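Local coordinates for protein putative peptidyl-arginine deiminase (Chlorobium tepidum, PDB 1XKN) that probably hydrolyses the guanidinium group of arginine-like substrates such as agmatine or peptidyl-arginine, as a putative deiminase of the Porphyromonas type, at residues Glu51-Val57 with Arg82-Ile88; Leu168-Thr172 with Gly216-Ala222; Ile291-Val296 with Phe317-Glu321; Gly99-Val103 with Val114-Trp118; Pro283-Ala287 with Val298-Cys303. One frame throughout, in Å; residues are numbered along the deposited sequence.

Contact 1: residues Glu51-Val57 with Arg82-Ile88; sequences ETVNINV and RIVFHRI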
# COMPACT_ATOMS: atom_id res chain seq x y z
N GLU A 51 5.34 15.78 -2.22
CA GLU A 51 6.68 15.29 -2.46
C GLU A 51 6.87 14.89 -3.92
O GLU A 51 5.97 15.05 -4.75
CB GLU A 51 6.93 14.08 -1.56
CG GLU A 51 6.04 12.87 -1.90
CD GLU A 51 5.51 12.13 -0.68
OE1 GLU A 51 5.52 10.88 -0.68
OE2 GLU A 51 5.06 12.79 0.28
N THR A 52 8.05 14.36 -4.22
CA THR A 52 8.39 13.89 -5.55
C THR A 52 7.51 12.69 -5.88
O THR A 52 7.23 11.86 -5.01
CB THR A 52 9.86 13.44 -5.62
OG1 THR A 52 10.72 14.55 -5.31
CG2 THR A 52 10.20 12.92 -7.01
N VAL A 53 7.08 12.61 -7.13
CA VAL A 53 6.25 11.50 -7.59
C VAL A 53 6.97 10.81 -8.75
O VAL A 53 7.22 11.42 -9.78
CB VAL A 53 4.87 12.00 -8.09
CG1 VAL A 53 3.98 10.82 -8.43
CG2 VAL A 53 4.23 12.88 -7.03
N ASN A 54 7.32 9.55 -8.54
CA ASN A 54 8.00 8.76 -9.56
C ASN A 54 6.96 7.87 -10.22
O ASN A 54 6.33 7.05 -9.56
CB ASN A 54 9.11 7.91 -8.93
CG ASN A 54 10.27 8.74 -8.43
OD1 ASN A 54 10.59 8.74 -7.23
ND2 ASN A 54 10.91 9.46 -9.34
N ILE A 55 6.79 8.03 -11.53
CA ILE A 55 5.78 7.26 -12.26
C ILE A 55 6.36 6.34 -13.32
O ILE A 55 7.15 6.76 -14.17
CB ILE A 55 4.77 8.21 -12.94
CG1 ILE A 55 4.15 9.14 -11.90
CG2 ILE A 55 3.69 7.39 -13.66
CD1 ILE A 55 3.12 10.10 -12.45
N ASN A 56 5.96 5.07 -13.28
CA ASN A 56 6.43 4.09 -14.25
C ASN A 56 5.51 4.10 -15.46
O ASN A 56 4.29 3.99 -15.33
CB ASN A 56 6.44 2.68 -13.66
CG ASN A 56 7.39 2.53 -12.49
OD1 ASN A 56 8.53 2.99 -12.55
ND2 ASN A 56 6.93 1.87 -11.44
N VAL A 57 6.10 4.24 -16.64
CA VAL A 57 5.35 4.23 -17.89
C VAL A 57 6.07 3.30 -18.86
O VAL A 57 7.27 3.06 -18.73
CB VAL A 57 5.24 5.64 -18.51
CG1 VAL A 57 4.36 6.53 -17.63
CG2 VAL A 57 6.62 6.25 -18.66
N ARG A 82 8.19 18.10 -9.88
CA ARG A 82 8.16 17.04 -8.88
C ARG A 82 7.70 15.70 -9.43
O ARG A 82 7.88 14.67 -8.78
CB ARG A 82 7.27 17.45 -7.71
CG ARG A 82 7.72 18.74 -7.03
CD ARG A 82 6.76 19.11 -5.92
NE ARG A 82 7.12 20.37 -5.27
CZ ARG A 82 6.44 20.91 -4.27
NH1 ARG A 82 5.35 20.31 -3.80
NH2 ARG A 82 6.84 22.06 -3.74
N ILE A 83 7.10 15.70 -10.61
CA ILE A 83 6.64 14.45 -11.20
C ILE A 83 7.66 13.96 -12.22
O ILE A 83 7.83 14.54 -13.29
CB ILE A 83 5.25 14.63 -11.85
CG1 ILE A 83 4.25 15.06 -10.78
CG2 ILE A 83 4.81 13.34 -12.53
CD1 ILE A 83 2.84 15.28 -11.27
N VAL A 84 8.34 12.88 -11.85
CA VAL A 84 9.38 12.29 -12.68
C VAL A 84 8.94 10.95 -13.28
O VAL A 84 8.52 10.04 -12.56
CB VAL A 84 10.67 12.04 -11.86
CG1 VAL A 84 11.78 11.52 -12.75
CG2 VAL A 84 11.09 13.33 -11.17
N PHE A 85 9.05 10.84 -14.60
CA PHE A 85 8.66 9.61 -15.30
C PHE A 85 9.84 8.68 -15.54
O PHE A 85 10.96 9.12 -15.80
CB PHE A 85 8.00 9.94 -16.64
CG PHE A 85 6.69 10.64 -16.51
CD1 PHE A 85 6.64 12.02 -16.31
CD2 PHE A 85 5.50 9.92 -16.51
CE1 PHE A 85 5.42 12.67 -16.11
CE2 PHE A 85 4.28 10.56 -16.31
CZ PHE A 85 4.24 11.93 -16.11
N HIS A 86 9.57 7.38 -15.44
CA HIS A 86 10.59 6.37 -15.66
C HIS A 86 10.07 5.35 -16.64
O HIS A 86 8.94 4.87 -16.51
CB HIS A 86 10.95 5.67 -14.35
CG HIS A 86 11.46 6.59 -13.29
ND1 HIS A 86 10.62 7.38 -12.53
CD2 HIS A 86 12.72 6.89 -12.90
CE1 HIS A 86 11.35 8.12 -11.72
NE2 HIS A 86 12.62 7.84 -11.92
N ARG A 87 10.89 5.02 -17.64
CA ARG A 87 10.50 4.03 -18.62
C ARG A 87 10.77 2.68 -17.98
O ARG A 87 11.87 2.14 -18.07
CB ARG A 87 11.32 4.18 -19.91
CG ARG A 87 10.92 3.18 -20.99
CD ARG A 87 11.76 3.31 -22.25
NE ARG A 87 11.41 4.49 -23.03
CZ ARG A 87 11.86 4.73 -24.27
NH1 ARG A 87 12.66 3.85 -24.86
NH2 ARG A 87 11.49 5.82 -24.91
N ILE A 88 9.75 2.17 -17.29
CA ILE A 88 9.83 0.89 -16.60
C ILE A 88 8.54 0.13 -16.90
O ILE A 88 7.46 0.55 -16.49
CB ILE A 88 9.98 1.09 -15.07
CG1 ILE A 88 11.32 1.76 -14.76
CG2 ILE A 88 9.88 -0.25 -14.36
CD1 ILE A 88 11.62 1.89 -13.27
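Start with the backbone ladder, because nearly all the polar pairing between these two strands is there. Strand 52-57 donates from Val53 N to Arg82 O (2.8 Å), Ile55 N to Val84 O (2.8 Å) and Val57 N to His86 O (2.9 Å); in return Val84 N reaches Val53 O and His86 N reaches Ile55 O, both at 2.8 Å. The last rung, Ile88 N to Val57 O at 3.0 Å, is bent and weak. This is parallel pairing, and with helix 60-73 as the crossover between the strands it makes a classic beta-alpha-beta unit, strand 83-87 being an edge strand of its sheet within this chain. The other edge of strand 52-57 is paired too: the backbones of Asn54 and Asn56 bond to strand 15-21 and Trp22. On the crossover side, Ile55 CD1 meets Ile83 CG2 at 3.7 Å and Val57 CG1 comes edge-on to the Phe85 ring, 3.7 Å from CD2. The face with Asn54, Asn56 and His86 is largely polar, though Val84 shares it: Asn54 OD1 pairs with Ser17 and Asn56 ND2 with Ser21, but Asn56 OD1 is buried with no polar partner, facing Ile88 CD1 at 3.4 Å. Glu51 binds His15, Thr18 and Asn293, and Arg87 forms a salt bridge to Asp60.

Contact 2: residues Leu168-Thr172 with Gly216-Ala222; sequences LLTTT and GHVDDMA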
# COMPACT_ATOMS: atom_id res chain seq x y z
N LEU A 168 4.54 -6.03 12.96
CA LEU A 168 4.08 -6.19 11.59
C LEU A 168 2.71 -6.85 11.65
O LEU A 168 2.54 -7.92 12.25
CB LEU A 168 5.05 -7.05 10.77
CG LEU A 168 4.67 -7.29 9.31
CD1 LEU A 168 5.92 -7.50 8.46
CD2 LEU A 168 3.73 -8.49 9.19
N LEU A 169 1.73 -6.17 11.06
CA LEU A 169 0.35 -6.63 11.03
C LEU A 169 0.07 -7.28 9.67
O LEU A 169 0.44 -6.74 8.63
CB LEU A 169 -0.59 -5.44 11.23
CG LEU A 169 -2.09 -5.72 11.37
CD1 LEU A 169 -2.34 -6.47 12.67
CD2 LEU A 169 -2.87 -4.40 11.37
N THR A 170 -0.58 -8.44 9.68
CA THR A 170 -0.90 -9.14 8.44
C THR A 170 -2.15 -9.99 8.63
O THR A 170 -2.82 -9.88 9.66
CB THR A 170 0.29 -10.04 7.99
OG1 THR A 170 0.05 -10.53 6.67
CG2 THR A 170 0.46 -11.22 8.94
N THR A 171 -2.48 -10.82 7.65
CA THR A 171 -3.66 -11.68 7.78
C THR A 171 -3.33 -13.11 7.45
O THR A 171 -2.50 -13.39 6.58
CB THR A 171 -4.82 -11.24 6.86
OG1 THR A 171 -4.44 -11.43 5.49
CG2 THR A 171 -5.18 -9.79 7.09
N THR A 172 -3.98 -14.03 8.15
CA THR A 172 -3.79 -15.45 7.91
C THR A 172 -4.38 -15.78 6.54
O THR A 172 -3.82 -16.57 5.78
CB THR A 172 -4.49 -16.28 9.00
OG1 THR A 172 -3.84 -16.06 10.25
CG2 THR A 172 -4.44 -17.76 8.66
N GLY A 216 -7.69 -11.45 1.12
CA GLY A 216 -7.60 -10.85 2.45
C GLY A 216 -6.49 -9.87 2.79
O GLY A 216 -5.99 -9.90 3.91
N HIS A 217 -6.12 -9.00 1.86
CA HIS A 217 -5.07 -8.02 2.17
C HIS A 217 -5.42 -7.21 3.40
O HIS A 217 -6.54 -6.71 3.54
CB HIS A 217 -4.84 -7.07 1.01
CG HIS A 217 -3.75 -7.51 0.08
ND1 HIS A 217 -3.32 -6.74 -0.97
CD2 HIS A 217 -3.02 -8.65 0.04
CE1 HIS A 217 -2.36 -7.38 -1.62
NE2 HIS A 217 -2.16 -8.54 -1.02
N VAL A 218 -4.44 -7.06 4.29
CA VAL A 218 -4.65 -6.31 5.51
C VAL A 218 -4.91 -4.84 5.20
O VAL A 218 -5.68 -4.18 5.92
CB VAL A 218 -3.42 -6.44 6.45
CG1 VAL A 218 -2.23 -5.67 5.88
CG2 VAL A 218 -3.77 -5.95 7.84
N ASP A 219 -4.32 -4.33 4.13
CA ASP A 219 -4.51 -2.91 3.80
C ASP A 219 -5.91 -2.53 3.32
O ASP A 219 -6.13 -1.41 2.86
CB ASP A 219 -3.42 -2.42 2.83
CG ASP A 219 -3.67 -2.78 1.38
OD1 ASP A 219 -4.53 -3.64 1.10
OD2 ASP A 219 -2.99 -2.20 0.50
N ASP A 220 -6.86 -3.45 3.43
CA ASP A 220 -8.25 -3.14 3.07
C ASP A 220 -9.04 -3.22 4.37
O ASP A 220 -10.27 -3.12 4.37
CB ASP A 220 -8.83 -4.15 2.07
CG ASP A 220 -8.48 -3.81 0.63
OD1 ASP A 220 -8.29 -2.62 0.32
OD2 ASP A 220 -8.42 -4.75 -0.20
N MSE A 221 -8.33 -3.37 5.49
CA MSE A 221 -8.99 -3.54 6.78
C MSE A 221 -8.38 -2.87 8.02
O MSE A 221 -9.07 -2.16 8.75
CB MSE A 221 -9.12 -5.05 7.02
CG MSE A 221 -9.78 -5.47 8.31
SE MSE A 221 -10.05 -7.38 8.27
CE MSE A 221 -8.21 -7.94 8.19
N ALA A 222 -7.09 -3.11 8.25
CA ALA A 222 -6.42 -2.56 9.42
C ALA A 222 -5.07 -1.94 9.06
O ALA A 222 -4.34 -2.47 8.22
CB ALA A 222 -6.23 -3.65 10.46
O HOH W 1 -2.67 -9.41 4.39
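Two quite different backbones meet here: the extended end of strand 167-171 and a loop that tightens into a short 3-10 turn at 218-220. They come closest at Thr170 and Val218, whose CA atoms are 5.5 Å apart. Gly216, at the head of the segment, sits at phi/psi 96/38, where a CB would jam against the preceding carbonyl, so glycine fits. Val218 O then takes the amides of Met221 (2.8 Å) and Ala222 (2.9 Å), turning the chain into strand 222-226. The direct polar link is from Thr171 OG1 to Gly216 O, 2.7 Å. That same hydroxyl sits at the N-cap of helix 172-175 and accepts from Cys174 N, so one side chain both starts the helix and holds the loop. Water 1 adds a bridge, donating to Thr171 OG1 and accepting from Val218 N, each at 2.9 Å. Around this polar point the packing is aliphatic: Leu169 CG lies 3.9 Å from Val218 CG2 and Leu169 CD2 3.6 Å from Ala222 CB, while Thr171 CG2 touches Val218 CB at 3.8 Å and the CE of selenomethionine Met221 at 3.7 Å. Behind Leu169 and Ala222 stands Leu205 of strand 201-205, and Thr170, its CA-to-CB bond pointing away from the loop, bonds through OG1 to Ala159 O.

Contact 3: residues Ile291-Val296 with Phe317-Glu321; sequences IANTVV and FPKRE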
# COMPACT_ATOMS: atom_id res chain seq x y z
N ILE A 291 -0.53 7.39 3.33
CA ILE A 291 0.05 8.47 4.12
C ILE A 291 1.22 9.07 3.34
O ILE A 291 2.17 8.37 3.03
CB ILE A 291 0.60 7.96 5.47
CG1 ILE A 291 -0.49 7.21 6.25
CG2 ILE A 291 1.12 9.13 6.29
CD1 ILE A 291 0.07 6.32 7.36
N ALA A 292 1.12 10.35 3.01
CA ALA A 292 2.19 11.06 2.30
C ALA A 292 2.82 12.03 3.30
O ALA A 292 2.38 12.11 4.44
CB ALA A 292 1.63 11.81 1.10
N ASN A 293 3.83 12.79 2.88
CA ASN A 293 4.48 13.73 3.79
C ASN A 293 3.57 14.81 4.36
O ASN A 293 3.53 15.03 5.57
CB ASN A 293 5.69 14.39 3.12
CG ASN A 293 6.85 13.44 2.93
OD1 ASN A 293 6.83 12.30 3.42
ND2 ASN A 293 7.88 13.90 2.23
N THR A 294 2.82 15.49 3.50
CA THR A 294 1.95 16.57 3.96
C THR A 294 0.46 16.29 3.88
O THR A 294 -0.36 17.09 4.32
CB THR A 294 2.20 17.86 3.16
OG1 THR A 294 1.77 17.67 1.81
CG2 THR A 294 3.68 18.20 3.16
N VAL A 295 0.10 15.15 3.30
CA VAL A 295 -1.30 14.81 3.15
C VAL A 295 -1.56 13.32 3.29
O VAL A 295 -0.65 12.50 3.16
CB VAL A 295 -1.84 15.24 1.76
CG1 VAL A 295 -1.74 16.75 1.61
CG2 VAL A 295 -1.05 14.55 0.65
N VAL A 296 -2.81 12.99 3.59
CA VAL A 296 -3.23 11.61 3.69
C VAL A 296 -4.34 11.54 2.66
O VAL A 296 -5.29 12.33 2.70
CB VAL A 296 -3.78 11.27 5.09
CG1 VAL A 296 -4.24 9.81 5.13
CG2 VAL A 296 -2.68 11.49 6.13
N PHE A 317 -3.95 11.94 12.08
CA PHE A 317 -2.83 12.66 11.49
C PHE A 317 -3.12 14.16 11.51
O PHE A 317 -3.34 14.77 10.47
CB PHE A 317 -2.61 12.20 10.04
CG PHE A 317 -2.35 10.73 9.91
CD1 PHE A 317 -3.38 9.84 9.60
CD2 PHE A 317 -1.08 10.22 10.14
CE1 PHE A 317 -3.14 8.47 9.50
CE2 PHE A 317 -0.83 8.85 10.05
CZ PHE A 317 -1.86 7.98 9.73
N PRO A 318 -3.11 14.77 12.70
CA PRO A 318 -3.39 16.20 12.86
C PRO A 318 -2.42 17.16 12.17
O PRO A 318 -2.76 18.32 11.92
CB PRO A 318 -3.41 16.38 14.37
CG PRO A 318 -2.39 15.39 14.83
CD PRO A 318 -2.69 14.17 13.98
N LYS A 319 -1.22 16.68 11.87
CA LYS A 319 -0.21 17.51 11.22
C LYS A 319 -0.27 17.47 9.70
O LYS A 319 0.49 18.16 9.02
CB LYS A 319 1.19 17.09 11.71
CG LYS A 319 1.44 17.39 13.19
CD LYS A 319 2.72 16.75 13.71
CE LYS A 319 2.57 15.24 13.86
NZ LYS A 319 3.74 14.60 14.55
N ARG A 320 -1.18 16.66 9.16
CA ARG A 320 -1.32 16.52 7.71
C ARG A 320 -2.71 16.94 7.24
O ARG A 320 -3.63 17.09 8.04
CB ARG A 320 -1.08 15.07 7.30
CG ARG A 320 0.33 14.54 7.54
CD ARG A 320 0.38 13.06 7.17
NE ARG A 320 1.72 12.53 7.00
CZ ARG A 320 2.50 12.08 7.98
NH1 ARG A 320 3.70 11.61 7.70
NH2 ARG A 320 2.07 12.10 9.24
N GLU A 321 -2.87 17.14 5.93
CA GLU A 321 -4.18 17.48 5.40
C GLU A 321 -4.80 16.21 4.82
O GLU A 321 -4.25 15.64 3.87
CB GLU A 321 -4.09 18.54 4.30
CG GLU A 321 -5.47 18.99 3.82
CD GLU A 321 -5.43 19.73 2.50
OE1 GLU A 321 -6.51 20.17 2.04
OE2 GLU A 321 -4.34 19.86 1.91
O HOH W 2 5.48 10.84 5.40
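Arg320 is the side chain to follow. With chi1 m and chi2 and chi3 both t, it runs out extended across the turn at 292-294, and a chi4 of 85° swings the guanidinium so that NE donates to Ala292 O at 2.7 Å, nearly in the guanidinium plane. Ile291 CG2 covers one face of that group, 3.5 Å from NE. Further out, NH1 bonds to Trp12 O and gives at 3.0 Å to water 2, which lies 2.8 Å from Asn293 OD1, itself also accepting from His15 N. Phe317, chi1 m, turns its ring into the pocket beside Ile291 and Val296: CZ is 3.5 Å from Ile291 CD1, and CG is 3.9 Å from Val296 CG2. Glu321 stretches outward with chi1 and chi2 both t and pairs with Arg49. Backbone bonds join Glu321 N to Thr294 O and Val296 N to Glu321 O, both 3.0 Å. These parallel rungs begin the pairing of strands 295-300 and 321-326, joined through helix 305-316: the opening of a beta-alpha-beta crossover, with a type I turn at 317-320 leading from helix to strand.

Contact 4: residues Gly99-Val103 with Val114-Trp118; sequences GPNYV and VIMNW. With NA (sodium ion), chain B.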
# COMPACT_ATOMS: atom_id res chain seq x y z
N GLY A 99 5.62 -3.18 -6.29
CA GLY A 99 6.57 -2.09 -6.15
C GLY A 99 7.76 -2.24 -5.22
O GLY A 99 7.87 -3.20 -4.47
N PRO A 100 8.67 -1.25 -5.23
CA PRO A 100 9.88 -1.25 -4.41
C PRO A 100 9.69 -1.16 -2.89
O PRO A 100 9.27 -0.13 -2.37
CB PRO A 100 10.68 -0.07 -4.96
CG PRO A 100 9.61 0.90 -5.30
CD PRO A 100 8.55 0.03 -5.97
N ASN A 101 10.02 -2.25 -2.22
CA ASN A 101 9.92 -2.34 -0.77
C ASN A 101 11.26 -1.88 -0.20
O ASN A 101 12.15 -2.68 0.07
CB ASN A 101 9.63 -3.80 -0.37
CG ASN A 101 9.42 -3.98 1.13
OD1 ASN A 101 9.32 -5.11 1.61
ND2 ASN A 101 9.34 -2.88 1.87
N TYR A 102 11.39 -0.57 -0.04
CA TYR A 102 12.61 0.04 0.50
C TYR A 102 12.80 -0.31 1.96
O TYR A 102 11.86 -0.30 2.74
CB TYR A 102 12.52 1.56 0.40
CG TYR A 102 12.50 2.10 -1.00
CD1 TYR A 102 13.69 2.31 -1.70
CD2 TYR A 102 11.30 2.44 -1.62
CE1 TYR A 102 13.69 2.86 -2.98
CE2 TYR A 102 11.28 2.99 -2.90
CZ TYR A 102 12.48 3.19 -3.56
OH TYR A 102 12.47 3.77 -4.81
N VAL A 103 14.04 -0.62 2.32
CA VAL A 103 14.40 -0.93 3.70
C VAL A 103 15.79 -0.35 3.93
O VAL A 103 16.53 -0.12 2.97
CB VAL A 103 14.47 -2.45 3.99
CG1 VAL A 103 13.08 -3.06 3.92
CG2 VAL A 103 15.41 -3.14 3.02
N VAL A 114 18.32 0.18 0.53
CA VAL A 114 18.31 -0.86 -0.48
C VAL A 114 16.86 -1.23 -0.76
O VAL A 114 15.96 -0.82 -0.03
CB VAL A 114 19.07 -2.13 -0.01
CG1 VAL A 114 20.49 -1.76 0.39
CG2 VAL A 114 18.33 -2.78 1.15
N ILE A 115 16.64 -1.98 -1.84
CA ILE A 115 15.30 -2.41 -2.18
C ILE A 115 15.21 -3.90 -1.89
O ILE A 115 16.02 -4.69 -2.37
CB ILE A 115 14.98 -2.13 -3.65
CG1 ILE A 115 14.81 -0.61 -3.84
CG2 ILE A 115 13.71 -2.89 -4.08
CD1 ILE A 115 14.55 -0.18 -5.27
N MSE A 116 14.23 -4.27 -1.06
CA MSE A 116 14.02 -5.66 -0.69
C MSE A 116 13.01 -6.22 -1.68
O MSE A 116 11.81 -5.95 -1.61
CB MSE A 116 13.48 -5.73 0.75
CG MSE A 116 13.35 -7.14 1.32
SE MSE A 116 15.01 -8.14 1.23
CE MSE A 116 16.04 -7.01 2.42
N ASN A 117 13.54 -7.00 -2.62
CA ASN A 117 12.76 -7.60 -3.68
C ASN A 117 12.09 -8.92 -3.33
O ASN A 117 12.75 -9.95 -3.20
CB ASN A 117 13.67 -7.78 -4.90
CG ASN A 117 12.96 -8.38 -6.07
OD1 ASN A 117 11.92 -7.88 -6.49
ND2 ASN A 117 13.52 -9.45 -6.62
N TRP A 118 10.77 -8.89 -3.16
CA TRP A 118 10.01 -10.11 -2.86
C TRP A 118 9.45 -10.58 -4.19
O TRP A 118 9.50 -9.84 -5.16
CB TRP A 118 8.83 -9.83 -1.92
CG TRP A 118 9.24 -9.28 -0.59
CD1 TRP A 118 9.47 -7.97 -0.28
CD2 TRP A 118 9.54 -10.03 0.59
NE1 TRP A 118 9.89 -7.86 1.01
CE2 TRP A 118 9.95 -9.11 1.57
CE3 TRP A 118 9.51 -11.39 0.91
CZ2 TRP A 118 10.33 -9.50 2.86
CZ3 TRP A 118 9.88 -11.79 2.19
CH2 TRP A 118 10.29 -10.84 3.15
NA NA B . 9.79 -9.03 -7.51
O HOH W 3 10.59 -4.60 -3.61
O HOH W 4 11.67 -10.71 -8.48
O HOH W 5 7.87 -7.42 -6.75
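Val103 is the main bump on one face of this hairpin: its CG2 settles between Val114 CG2 at 3.5 Å and Met116 CB at 3.9 Å, and Leu197 of helix 186-197 closes over it. On the other face Ile115 reaches back across the ladder and fills the hollow between Pro100 and Tyr102, with CD1 3.9 Å from Pro100 CB and CG1 3.7 Å from Tyr102 CE1. Helix 131-144 packs on that side through Val140, and Tyr102 OH bonds to Gln144. The strands are antiparallel but strongly twisted, 135° between their directions. Val103 and Val114 form a regular hydrogen-bonded pair, N to O at 3.0 Å both ways, whereas near Asn101, the centre of an inverse gamma turn, the strands splay. Met116 N still donates to Asn101 O at 2.9 Å, but the gap beyond is filled by water 3, which accepts from Asn101 N (2.8 Å) and donates to Met116 O (2.7 Å) and Gly99 O (3.2 Å). Trp118 folds its indole back so that NE1 gives to Asn101 OD1 at 2.9 Å. Past the splay the strand turns oxygens to a sodium ion: Asn117 OD1 at 2.6 Å and Trp118 O at 2.5 Å, with waters 4 and 5 and Asn134 completing the site. All-oxygen ligation at such lengths suits sodium, and because Asn134 belongs to helix 131-144 the ion links that helix to the hairpin.

Contact 5: residues Pro283-Ala287 with Val298-Cys303; sequences PASYA and VPTYRC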
# COMPACT_ATOMS: atom_id res chain seq x y z
N PRO A 283 -14.44 -4.45 -3.31
CA PRO A 283 -13.73 -4.28 -2.03
C PRO A 283 -13.42 -2.85 -1.60
O PRO A 283 -12.28 -2.52 -1.27
CB PRO A 283 -12.47 -5.11 -2.24
CG PRO A 283 -12.15 -4.86 -3.68
CD PRO A 283 -13.52 -4.93 -4.36
N ALA A 284 -14.45 -2.00 -1.60
CA ALA A 284 -14.29 -0.61 -1.20
C ALA A 284 -13.98 -0.51 0.29
O ALA A 284 -14.68 -1.10 1.12
CB ALA A 284 -15.56 0.17 -1.52
N SER A 285 -12.93 0.23 0.63
CA SER A 285 -12.55 0.38 2.03
C SER A 285 -11.72 1.63 2.30
O SER A 285 -10.78 1.93 1.57
CB SER A 285 -11.77 -0.84 2.51
OG SER A 285 -11.33 -0.64 3.84
N TYR A 286 -12.09 2.36 3.34
CA TYR A 286 -11.36 3.57 3.70
C TYR A 286 -9.99 3.25 4.28
O TYR A 286 -9.15 4.13 4.39
CB TYR A 286 -12.16 4.40 4.72
CG TYR A 286 -13.51 4.83 4.22
CD1 TYR A 286 -13.64 5.61 3.07
CD2 TYR A 286 -14.67 4.47 4.89
CE1 TYR A 286 -14.89 6.02 2.60
CE2 TYR A 286 -15.93 4.86 4.44
CZ TYR A 286 -16.03 5.63 3.29
OH TYR A 286 -17.27 6.02 2.85
N ALA A 287 -9.77 1.99 4.66
CA ALA A 287 -8.48 1.61 5.22
C ALA A 287 -7.41 1.62 4.13
O ALA A 287 -6.22 1.60 4.43
CB ALA A 287 -8.56 0.22 5.85
N VAL A 298 -7.37 9.58 1.08
CA VAL A 298 -8.36 8.56 1.40
C VAL A 298 -9.32 8.30 0.26
O VAL A 298 -9.87 9.23 -0.34
CB VAL A 298 -9.18 9.00 2.63
CG1 VAL A 298 -10.12 7.89 3.06
CG2 VAL A 298 -8.24 9.38 3.76
N PRO A 299 -9.54 7.02 -0.07
CA PRO A 299 -10.47 6.73 -1.17
C PRO A 299 -11.90 6.99 -0.69
O PRO A 299 -12.25 6.64 0.44
CB PRO A 299 -10.21 5.26 -1.46
CG PRO A 299 -9.85 4.71 -0.11
CD PRO A 299 -8.94 5.78 0.45
N THR A 300 -12.72 7.62 -1.52
CA THR A 300 -14.11 7.89 -1.15
C THR A 300 -15.05 7.21 -2.13
O THR A 300 -14.69 6.98 -3.29
CB THR A 300 -14.42 9.40 -1.05
OG1 THR A 300 -14.11 10.04 -2.29
CG2 THR A 300 -13.62 10.03 0.08
N TYR A 301 -16.25 6.90 -1.67
CA TYR A 301 -17.22 6.19 -2.49
C TYR A 301 -18.62 6.78 -2.56
O TYR A 301 -19.62 6.06 -2.44
CB TYR A 301 -17.27 4.74 -2.01
CG TYR A 301 -15.94 4.06 -2.20
CD1 TYR A 301 -15.57 3.60 -3.46
CD2 TYR A 301 -15.02 3.95 -1.16
CE1 TYR A 301 -14.31 3.07 -3.69
CE2 TYR A 301 -13.75 3.41 -1.37
CZ TYR A 301 -13.41 2.98 -2.65
OH TYR A 301 -12.16 2.47 -2.90
N ARG A 302 -18.68 8.09 -2.76
CA ARG A 302 -19.94 8.81 -2.89
C ARG A 302 -21.02 8.43 -1.89
O ARG A 302 -22.13 8.04 -2.28
CB ARG A 302 -20.47 8.64 -4.32
CG ARG A 302 -19.47 9.07 -5.39
CD ARG A 302 -19.95 8.77 -6.80
NE ARG A 302 -18.88 9.02 -7.77
CZ ARG A 302 -18.93 8.71 -9.06
NH1 ARG A 302 -20.01 8.14 -9.57
NH2 ARG A 302 -17.89 8.97 -9.85
N CYS A 303 -20.72 8.54 -0.61
CA CYS A 303 -21.71 8.22 0.42
C CYS A 303 -21.42 9.06 1.66
O CYS A 303 -20.33 9.62 1.80
CB CYS A 303 -21.70 6.73 0.75
SG CYS A 303 -20.27 6.16 1.70
O HOH W 6 -10.77 1.18 -1.03
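A carbonyl buried without any hydrogen-bond partner is the oddity here: Pro299 O points at the edge of the Tyr286 ring, 3.1 Å from CD1, perhaps as a weak aromatic C-H...O contact. The setting is the C-terminal end of strand 295-300, against which the loop 283-287 packs. That loop holds an ST turn, Ser285 OG accepting from Ala287 N at 3.2 Å while bonded to Asp220 O as well. The two backbones share no direct hydrogen bond, so rings and water do the joining. Ala284 CB sits squarely over the face of Tyr301, 3.6 Å from the ring centroid and 6° off its normal, a clean CH-pi contact. Tyr286 CE1 approaches the edge of the same ring, 4.3 Å from Tyr301 CD2, and Val298 CG1 lies 4.2 Å from Tyr286 CD1. Pro299 CG packs under Ser285 O at 3.4 Å. Water 6 bridges the segments, accepting from Ser285 N at 2.9 Å and lying 2.7 Å from Tyr301 OH. At the far end the loop's tyrosine reaches the start of helix 305-316, where Asp306 bonds to Tyr286 OH and also takes the amides of Tyr301 and Cys303. Cys303 SG caps a backbone amide just beyond the segment, and it stands 3.2 Å from Tyr286 OH.

From the N terminus, contact 1 closes first, over the crossover through helix 60-73, followed by contact 4, the hairpin of strands 101-107 and 110-119. Contact 2 then spans 43 residues to bring the loop before strand 222-226 back to strand 167-171. All three are in series. Contacts 5 and 3 alone cross: 283-287 and 291-296 come before 298-303 and 317-321, so their segments alternate along the chain, and both use strand 295-300. Two touches join distant parts of the sequence. Glu51 OE2 of contact 1 probably bonds to Asn293 N of contact 3, and Asp220 O of contact 2 meets Ser285 OG of contact 5.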